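Local structure of predicted protease of the collagenase family (Methanopyrus kandleri, 5D88) at residues A[150-153]-A[154-157]. The protein binds zinc and is probably a peptidase of the U32 family, built on a TIM barrel. Residues are numbered along the deposited sequence; the frame is centred on the assembly and turned at random.
Sequences KAWH and FERL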
ATOM      1  N   LYS A 150       3.081   6.946 -13.149  1.00 31.05           N
ATOM      2  CA  LYS A 150       1.906   6.672 -12.332  1.00 29.31           C
ATOM      3  C   LYS A 150       0.766   7.607 -12.689  1.00 29.72           C
ATOM      4  O   LYS A 150      -0.394   7.186 -12.771  1.00 29.73           O
ATOM      5  CB  LYS A 150       2.247   6.790 -10.850  1.00 30.25           C
ATOM      6  CG  LYS A 150       2.971   5.587 -10.319  1.00 34.81           C
ATOM      7  CD  LYS A 150       3.086   5.593  -8.789  1.00 38.18           C
ATOM      8  CE  LYS A 150       3.436   4.172  -8.300  1.00 41.80           C
ATOM      9  NZ  LYS A 150       3.872   4.075  -6.890  1.00 42.61           N
ATOM     10  N   ALA A 151       1.073   8.884 -12.895  1.00 28.50           N
ATOM     11  CA  ALA A 151       0.033   9.827 -13.284  1.00 29.52           C
ATOM     12  C   ALA A 151      -0.603   9.417 -14.599  1.00 29.31           C
ATOM     13  O   ALA A 151      -1.828   9.472 -14.752  1.00 30.02           O
ATOM     14  CB  ALA A 151       0.624  11.229 -13.395  1.00 29.39           C
ATOM     15  N   TRP A 152       0.215   9.002 -15.561  1.00 29.71           N
ATOM     16  CA  TRP A 152      -0.310   8.668 -16.883  1.00 31.16           C
ATOM     17  C   TRP A 152      -1.267   7.478 -16.816  1.00 30.89           C
ATOM     18  O   TRP A 152      -2.307   7.464 -17.486  1.00 30.64           O
ATOM     19  CB  TRP A 152       0.853   8.394 -17.841  1.00 34.07           C
ATOM     20  CG  TRP A 152       0.405   8.152 -19.251  1.00 36.28           C
ATOM     21  CD1 TRP A 152       0.171   9.096 -20.216  1.00 38.38           C
ATOM     22  CD2 TRP A 152       0.111   6.890 -19.850  1.00 40.12           C
ATOM     23  NE1 TRP A 152      -0.237   8.491 -21.374  1.00 43.50           N
ATOM     24  CE2 TRP A 152      -0.286   7.139 -21.172  1.00 42.57           C
ATOM     25  CE3 TRP A 152       0.151   5.574 -19.398  1.00 41.18           C
ATOM     26  CZ2 TRP A 152      -0.639   6.118 -22.048  1.00 45.99           C
ATOM     27  CZ3 TRP A 152      -0.206   4.563 -20.272  1.00 44.37           C
ATOM     28  CH2 TRP A 152      -0.589   4.841 -21.580  1.00 45.40           C
ATOM     29  N   HIS A 153      -0.946   6.472 -16.003  1.00 29.47           N
ATOM     30  CA  HIS A 153      -1.850   5.341 -15.884  1.00 29.78           C
ATOM     31  C   HIS A 153      -3.157   5.733 -15.214  1.00 29.11           C
ATOM     32  O   HIS A 153      -4.227   5.264 -15.636  1.00 29.35           O
ATOM     33  CB  HIS A 153      -1.147   4.203 -15.156  1.00 32.93           C
ATOM     34  CG  HIS A 153      -0.142   3.497 -16.026  1.00 38.77           C
ATOM     35  ND1 HIS A 153      -0.501   2.512 -16.925  1.00 41.89           N
ATOM     36  CD2 HIS A 153       1.196   3.662 -16.170  1.00 42.91           C
ATOM     37  CE1 HIS A 153       0.573   2.083 -17.564  1.00 41.79           C
ATOM     38  NE2 HIS A 153       1.616   2.769 -17.129  1.00 45.50           N
ATOM     39  N   PHE A 154      -3.113   6.597 -14.185  1.00 27.30           N
ATOM     40  CA  PHE A 154      -4.372   7.011 -13.573  1.00 27.93           C
ATOM     41  C   PHE A 154      -5.205   7.858 -14.534  1.00 29.62           C
ATOM     42  O   PHE A 154      -6.439   7.742 -14.562  1.00 29.94           O
ATOM     43  CB  PHE A 154      -4.117   7.752 -12.259  1.00 27.69           C
ATOM     44  CG  PHE A 154      -4.045   6.857 -11.063  1.00 27.76           C
ATOM     45  CD1 PHE A 154      -5.195   6.358 -10.470  1.00 28.12           C
ATOM     46  CD2 PHE A 154      -2.829   6.496 -10.536  1.00 30.11           C
ATOM     47  CE1 PHE A 154      -5.121   5.546  -9.356  1.00 27.59           C
ATOM     48  CE2 PHE A 154      -2.755   5.678  -9.435  1.00 31.49           C
ATOM     49  CZ  PHE A 154      -3.895   5.199  -8.849  1.00 30.08           C
ATOM     50  N   GLU A 155      -4.558   8.679 -15.354  1.00 29.77           N
ATOM     51  CA  GLU A 155      -5.283   9.424 -16.380  1.00 30.34           C
ATOM     52  C   GLU A 155      -5.964   8.474 -17.356  1.00 29.87           C
ATOM     53  O   GLU A 155      -7.143   8.645 -17.700  1.00 30.32           O
ATOM     54  CB  GLU A 155      -4.325  10.360 -17.121  1.00 31.44           C
ATOM     55  CG  GLU A 155      -4.989  11.114 -18.273  1.00 34.49           C
ATOM     56  CD  GLU A 155      -4.039  12.075 -18.984  1.00 38.32           C
ATOM     57  OE1 GLU A 155      -3.034  11.611 -19.566  1.00 40.77           O
ATOM     58  OE2 GLU A 155      -4.295  13.297 -18.941  1.00 41.65           O
ATOM     59  N   ARG A 156      -5.229   7.454 -17.807  1.00 28.58           N
ATOM     60  CA  ARG A 156      -5.767   6.495 -18.761  1.00 30.67           C
ATOM     61  C   ARG A 156      -6.966   5.753 -18.184  1.00 29.60           C
ATOM     62  O   ARG A 156      -7.920   5.453 -18.913  1.00 32.28           O
ATOM     63  CB  ARG A 156      -4.669   5.522 -19.184  1.00 35.64           C
ATOM     64  CG  ARG A 156      -5.084   4.605 -20.338  1.00 43.83           C
ATOM     65  CD  ARG A 156      -3.967   3.656 -20.793  1.00 53.09           C
ATOM     66  NE  ARG A 156      -3.288   3.011 -19.677  1.00 61.09           N
ATOM     67  CZ  ARG A 156      -3.763   1.962 -19.014  1.00 68.47           C
ATOM     68  NH1 ARG A 156      -4.931   1.417 -19.347  1.00 70.79           N
ATOM     69  NH2 ARG A 156      -3.067   1.456 -18.005  1.00 70.51           N
ATOM     70  N   LEU A 157      -6.960   5.497 -16.877  1.00 30.03           N
ATOM     71  CA  LEU A 157      -8.090   4.841 -16.236  1.00 30.39           C
ATOM     72  C   LEU A 157      -9.288   5.758 -16.083  1.00 31.42           C
ATOM     73  O   LEU A 157     -10.398   5.259 -15.845  1.00 32.52           O
ATOM     74  CB  LEU A 157      -7.697   4.309 -14.862  1.00 30.42           C
ATOM     75  CG  LEU A 157      -6.720   3.141 -14.827  1.00 35.02           C
ATOM     76  CD1 LEU A 157      -6.304   2.956 -13.374  1.00 35.98           C
ATOM     77  CD2 LEU A 157      -7.317   1.845 -15.390  1.00 37.17           C
TER
HETATM   78  O   HOH W   1      -3.222   8.812 -20.019  1.00 38.51           O
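The His153 imidazole meets Arg156 at its edge and carries Trp152 CE3 over the centre of one face, 3.8 Å above the ring plane. At the edge, Arg156 NH2 gives a nearly straight hydrogen bond to His153 ND1 (3.0 Å, 170°). NH2 sits close to the imidazole plane and ND1 in the guanidinium plane, although the two planes stand almost perpendicular (87°). Since the guanidinium can only donate, ND1 is the acceptor and is probably unprotonated. Arg156 gets there by bending at chi3 (46°), which also lays its NE obliquely against the indole, 3.5 Å from Trp152 CZ3. NH2 has a second acceptor, Met228 O of the second subunit, so the guanidinium is tied at once to its own helix and to the dimer partner. An alanine in place of His153 has no ND1 to accept from Arg156 NH2, and the guanidinium, left with Met228 O of the second subunit, would probably be freer to turn. One face of the Trp152 indole carries a water, which donates to both Trp152 O and Glu155 OE1 (2.8 Å to the latter); the other carboxylate oxygen of Glu155 accepts from Ser183 N. Phe154, meanwhile, turns inward onto Val126 and Ile162. Beneath these side chains run regular i to i+4 backbone bonds, such as Arg156 N to Trp152 O (2.9 Å). This is the outer helix of a beta-alpha-beta unit in a TIM barrel, joining strands 136-139 and 161-163, with one flank at the dimer interface.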